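Local coordinates for protein (CD58) (Homo sapiens, PDB 1CCZ) that is a cell-surface glycoprotein of the immunoglobulin superfamily that binds the adhesion receptor CD2 and so probably mediates contact between T cells and their partners, at residues Y54-T57 with V58-S61. Sequence-based numbering, arbitrary orientation.
Sequences YLDT and VSGS
With chi1 at -171°, Asp-56 swings its CG to the side of the backbone opposite its own N, and the carboxylate reaches over the turn toward Ser-59. There Ser-59, whose OG sits between its backbone N and carbonyl carbon, completes the approach. Its hydroxyl gives its proton to OD2 of Asp-56, with OG and OD2 2.6 Å apart, and meets that oxygen from above the carboxylate plane. The other oxygen, OD1 of Asp-56, takes a weak bond from the backbone N of Val-58, 3.4 Å away, so the carboxylate spans two successive residues of the turn. Aspartate suits the place because its short side chain carries two acceptors back onto the chain that follows. Ser-59 both donates and accepts: the backbone N of Ser-61 donates to OG of Ser-59 at 3.2 Å, forming an ST turn.

Beneath these side chains the backbone closes on itself. The N of Asp-56 donates to O of Ser-61 at 2.8 Å in a nearly straight bond (166°), while the N of Gly-60 returns to O of Asp-56, also at 2.8 Å but more bent. Gly-60 has a positive phi of 89°, where a CB would be pressed against the carbonyl O of Ser-59. CD1 of Leu-55 lies against the carbonyl oxygens of Gly-60 (3.2 Å) and Ser-61; leucine suits because its branched, buried end also packs on the facing sheet.

This is the hairpin turn between the neighbouring antiparallel strands 53-55 and 62-64, in one sheet of the immunoglobulin-type sandwich formed by the N-terminal domain. Leu-55 packs on Val-26 and Trp-28 of strand 26-30 and on Leu-38 of strand 33-39 in the facing sheet, Trp-28 NE1 bonds O of Gly-60, and Ser-61 OG takes the N-H of Val-17, just beyond strand 13-15.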
# COMPACT_ATOMS: atom_id res chain seq x y z
N TYR A 54 5.42 17.93 -5.68
CA TYR A 54 4.70 19.10 -6.15
C TYR A 54 3.91 19.62 -4.95
O TYR A 54 3.23 18.87 -4.26
CB TYR A 54 3.74 18.77 -7.27
CG TYR A 54 2.73 19.88 -7.45
CD1 TYR A 54 3.12 21.15 -7.88
CD2 TYR A 54 1.37 19.67 -7.15
CE1 TYR A 54 2.20 22.18 -8.01
CE2 TYR A 54 0.45 20.69 -7.28
CZ TYR A 54 0.88 21.95 -7.71
OH TYR A 54 -0.03 22.97 -7.83
N LEU A 55 4.00 20.92 -4.71
CA LEU A 55 3.32 21.52 -3.57
C LEU A 55 2.22 22.48 -4.00
O LEU A 55 2.50 23.53 -4.60
CB LEU A 55 4.36 22.25 -2.72
CG LEU A 55 4.00 22.78 -1.33
CD1 LEU A 55 3.09 21.80 -0.60
CD2 LEU A 55 5.30 22.98 -0.56
N ASP A 56 0.98 22.12 -3.70
CA ASP A 56 -0.15 22.98 -4.04
C ASP A 56 -0.06 24.28 -3.22
O ASP A 56 -0.16 24.26 -1.99
CB ASP A 56 -1.48 22.25 -3.75
CG ASP A 56 -2.70 23.01 -4.28
OD1 ASP A 56 -2.56 24.00 -5.03
OD2 ASP A 56 -3.81 22.59 -3.93
N THR A 57 0.13 25.39 -3.89
CA THR A 57 0.27 26.67 -3.20
C THR A 57 -1.00 27.18 -2.58
O THR A 57 -0.97 28.13 -1.78
CB THR A 57 0.76 27.73 -4.16
OG1 THR A 57 -0.26 27.94 -5.14
CG2 THR A 57 2.05 27.29 -4.84
N VAL A 58 -2.13 26.58 -2.93
CA VAL A 58 -3.41 27.01 -2.39
C VAL A 58 -3.79 26.30 -1.10
O VAL A 58 -4.09 26.95 -0.09
CB VAL A 58 -4.52 26.77 -3.42
CG1 VAL A 58 -5.86 27.14 -2.83
CG2 VAL A 58 -4.24 27.58 -4.65
N SER A 59 -3.76 24.97 -1.15
CA SER A 59 -4.14 24.12 -0.01
C SER A 59 -2.95 23.66 0.79
O SER A 59 -3.09 23.30 1.95
CB SER A 59 -4.85 22.88 -0.52
OG SER A 59 -4.00 22.18 -1.41
N GLY A 60 -1.78 23.65 0.15
CA GLY A 60 -0.58 23.20 0.82
C GLY A 60 -0.40 21.70 0.65
O GLY A 60 0.52 21.13 1.21
N SER A 61 -1.28 21.07 -0.13
CA SER A 61 -1.21 19.62 -0.38
C SER A 61 0.10 19.24 -1.05
O SER A 61 0.54 19.89 -1.99
CB SER A 61 -2.36 19.17 -1.29
OG SER A 61 -3.59 19.10 -0.58